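Local atomic coordinates of taurine:2-oxoglutarate aminotransferase (Bifidobacterium kashiwanohense PV20-2, PDB entry 6JIX), a protein that probably transfers the amino group of taurine to 2-oxoglutarate, as a pyridoxal-5'-phosphate-dependent class-III aminotransferase. Residues Ser138-Tyr143 against Phe171-Asn176. Numbering follows the deposited sequence.
Sequences SCYRSY and FVHFMN. With PLP (pyridoxal-5'-phosphate), chain G.
Cys139 and Phe174 pack on the buried side of two parallel strands, 135-139 and the outermost strand 171-174 of the seven-stranded sheet. Cys139 SG reaches the ring obliquely, 3.4 Å from Phe174 CZ, and Met218 of strand 213-219 touches both side chains. Backbone bonds from Ser138 N to Val172 O, Phe174 N to Ser138 O and Tyr140 N to Phe174 O hold the strands in register. Past the strand ends, the amide of Asn176 takes over the backbone's role. Its OD1 receives Arg141 N on a lone pair, in the carbonyl plane, at 3.2 Å, while ND2 gives a nearly straight bond (173°) to Arg141 O. With chi1 near 41°, Asn176 CG lies between its backbone N and carbonyl carbon and packs 3.4 Å from Cys139 CB. The part formed by Tyr140, His173 and Met175 is only partly buried. There His173 CB sits over one face of the Tyr140 ring, 3.4 Å from its centroid, and Met175 CE approaches Tyr140 CD2 obliquely; the imidazole is slid too far aside for real stacking. An alanine at Tyr140 would probably leave His173 CB and the Met175 methyl without their aromatic partner. Arg141 NH1 adds a polar tie, a 2.8 Å hydrogen bond to Asn176 O in the guanidinium plane, with Met175 SD over one face. The Asn176 bonds are consistent with a turn held at Arg141, on the way to Tyr143, whose ring edge meets the cofactor.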
loop_
_atom_site.group_PDB
_atom_site.type_symbol
_atom_site.label_atom_id
_atom_site.label_comp_id
_atom_site.label_asym_id
_atom_site.label_seq_id
_atom_site.Cartn_x
_atom_site.Cartn_y
_atom_site.Cartn_z
ATOM N N SER A 138 -13.087 10.439 -13.845
ATOM C CA SER A 138 -13.428 9.087 -13.416
ATOM C C SER A 138 -14.920 9.005 -13.135
ATOM O O SER A 138 -15.603 10.025 -12.984
ATOM C CB SER A 138 -12.626 8.650 -12.190
ATOM O OG SER A 138 -12.634 9.642 -11.192
ATOM N N CYS A 139 -15.412 7.769 -13.043
ATOM C CA CYS A 139 -16.848 7.532 -12.976
ATOM C C CYS A 139 -17.361 7.679 -11.553
ATOM O O CYS A 139 -16.686 7.294 -10.591
ATOM C CB CYS A 139 -17.193 6.137 -13.483
ATOM S SG CYS A 139 -16.515 5.724 -15.071
ATOM N N TYR A 140 -18.580 8.214 -11.433
ATOM C CA TYR A 140 -19.262 8.258 -10.141
ATOM C C TYR A 140 -19.534 6.853 -9.608
ATOM O O TYR A 140 -19.425 6.608 -8.401
ATOM C CB TYR A 140 -20.574 9.037 -10.265
ATOM C CG TYR A 140 -20.454 10.535 -10.095
ATOM C CD1 TYR A 140 -19.945 11.087 -8.929
ATOM C CD2 TYR A 140 -20.863 11.407 -11.101
ATOM C CE1 TYR A 140 -19.838 12.480 -8.775
ATOM C CE2 TYR A 140 -20.765 12.794 -10.953
ATOM C CZ TYR A 140 -20.258 13.327 -9.791
ATOM O OH TYR A 140 -20.156 14.702 -9.640
ATOM N N ARG A 141 -19.883 5.913 -10.490
ATOM C CA ARG A 141 -20.124 4.525 -10.087
ATOM C C ARG A 141 -18.816 3.754 -10.231
ATOM O O ARG A 141 -18.579 3.023 -11.198
ATOM C CB ARG A 141 -21.228 3.903 -10.929
ATOM C CG ARG A 141 -22.643 4.159 -10.457
ATOM C CD ARG A 141 -23.618 3.910 -11.613
ATOM N NE ARG A 141 -25.020 4.079 -11.238
ATOM C CZ ARG A 141 -25.948 4.599 -12.034
ATOM N NH1 ARG A 141 -25.627 4.999 -13.254
ATOM N NH2 ARG A 141 -27.202 4.709 -11.613
ATOM N N SER A 142 -17.965 3.900 -9.223
ATOM C CA SER A 142 -16.636 3.304 -9.277
ATOM C C SER A 142 -16.008 3.334 -7.892
ATOM O O SER A 142 -16.366 4.167 -7.045
ATOM C CB SER A 142 -15.733 4.039 -10.283
ATOM O OG SER A 142 -15.140 5.206 -9.720
ATOM N N TYR A 143 -15.084 2.401 -7.670
ATOM C CA TYR A 143 -14.208 2.412 -6.503
ATOM C C TYR A 143 -12.783 2.118 -6.949
ATOM O O TYR A 143 -12.546 1.151 -7.687
ATOM C CB TYR A 143 -14.644 1.394 -5.446
ATOM C CG TYR A 143 -13.773 1.410 -4.206
ATOM C CD1 TYR A 143 -13.844 2.460 -3.296
ATOM C CD2 TYR A 143 -12.865 0.376 -3.948
ATOM C CE1 TYR A 143 -13.044 2.486 -2.147
ATOM C CE2 TYR A 143 -12.062 0.387 -2.802
ATOM C CZ TYR A 143 -12.151 1.449 -1.898
ATOM O OH TYR A 143 -11.350 1.478 -0.756
ATOM N N PHE A 171 -9.891 16.412 -10.030
ATOM C CA PHE A 171 -10.642 15.163 -10.065
ATOM C C PHE A 171 -12.083 15.473 -10.464
ATOM O O PHE A 171 -12.885 15.896 -9.624
ATOM C CB PHE A 171 -10.572 14.456 -8.721
ATOM C CG PHE A 171 -9.252 13.821 -8.455
ATOM C CD1 PHE A 171 -8.962 12.559 -8.964
ATOM C CD2 PHE A 171 -8.281 14.494 -7.701
ATOM C CE1 PHE A 171 -7.728 11.975 -8.723
ATOM C CE2 PHE A 171 -7.038 13.920 -7.456
ATOM C CZ PHE A 171 -6.757 12.662 -7.959
ATOM N N VAL A 172 -12.404 15.231 -11.738
ATOM C CA VAL A 172 -13.727 15.463 -12.300
ATOM C C VAL A 172 -14.441 14.128 -12.468
ATOM O O VAL A 172 -13.891 13.186 -13.058
ATOM C CB VAL A 172 -13.639 16.192 -13.651
ATOM C CG1 VAL A 172 -15.029 16.643 -14.094
ATOM C CG2 VAL A 172 -12.711 17.364 -13.557
ATOM N N HIS A 173 -15.680 14.054 -11.991
ATOM C CA HIS A 173 -16.459 12.827 -12.028
ATOM C C HIS A 173 -17.553 12.921 -13.077
ATOM O O HIS A 173 -18.228 13.949 -13.193
ATOM C CB HIS A 173 -17.051 12.538 -10.650
ATOM C CG HIS A 173 -16.010 12.245 -9.622
ATOM N ND1 HIS A 173 -15.547 13.196 -8.736
ATOM C CD2 HIS A 173 -15.298 11.120 -9.371
ATOM C CE1 HIS A 173 -14.614 12.661 -7.967
ATOM N NE2 HIS A 173 -14.445 11.403 -8.331
ATOM N N PHE A 174 -17.712 11.851 -13.852
ATOM C CA PHE A 174 -18.801 11.748 -14.810
ATOM C C PHE A 174 -19.657 10.534 -14.503
ATOM O O PHE A 174 -19.171 9.517 -14.001
ATOM C CB PHE A 174 -18.312 11.682 -16.275
ATOM C CG PHE A 174 -17.508 10.458 -16.625
ATOM C CD1 PHE A 174 -16.226 10.266 -16.106
ATOM C CD2 PHE A 174 -18.006 9.527 -17.528
ATOM C CE1 PHE A 174 -15.475 9.148 -16.463
ATOM C CE2 PHE A 174 -17.278 8.407 -17.877
ATOM C CZ PHE A 174 -16.008 8.217 -17.357
ATOM N N MET A 175 -20.943 10.658 -14.794
ATOM C CA MET A 175 -21.881 9.576 -14.537
ATOM C C MET A 175 -21.785 8.522 -15.637
ATOM O O MET A 175 -21.856 8.849 -16.826
ATOM C CB MET A 175 -23.306 10.117 -14.446
ATOM C CG MET A 175 -24.343 9.063 -14.125
ATOM S SD MET A 175 -24.092 8.284 -12.508
ATOM C CE MET A 175 -23.658 9.737 -11.553
ATOM N N ASN A 176 -21.557 7.256 -15.238
ATOM C CA ASN A 176 -21.583 6.138 -16.171
ATOM C C ASN A 176 -22.916 5.407 -16.076
ATOM O O ASN A 176 -23.580 5.449 -15.036
ATOM C CB ASN A 176 -20.439 5.142 -15.909
ATOM C CG ASN A 176 -20.196 4.872 -14.423
ATOM O OD1 ASN A 176 -20.596 5.650 -13.549
ATOM N ND2 ASN A 176 -19.507 3.768 -14.134
HETATM N N1 PLP G . -9.857 -0.847 -7.624
HETATM C C2 PLP G . -10.873 -1.714 -7.599
HETATM C C2A PLP G . -11.666 -2.015 -8.859
HETATM C C3 PLP G . -11.230 -2.369 -6.394
HETATM O O3 PLP G . -12.279 -3.268 -6.337
HETATM C C4 PLP G . -10.521 -2.120 -5.241
HETATM C C4A PLP G . -10.939 -2.859 -3.936
HETATM O O4A PLP G . -12.099 -3.241 -3.781
HETATM C C5 PLP G . -9.441 -1.186 -5.316
HETATM C C6 PLP G . -9.124 -0.566 -6.532
HETATM C C5A PLP G . -8.600 -0.874 -4.024
HETATM O O4P PLP G . -7.722 -1.944 -3.878
HETATM P P PLP G . -6.947 -2.169 -2.465
HETATM O O1P PLP G . -5.924 -3.211 -2.604
HETATM O O2P PLP G . -6.166 -0.976 -2.080
HETATM O O3P PLP G . -8.085 -2.523 -1.277
#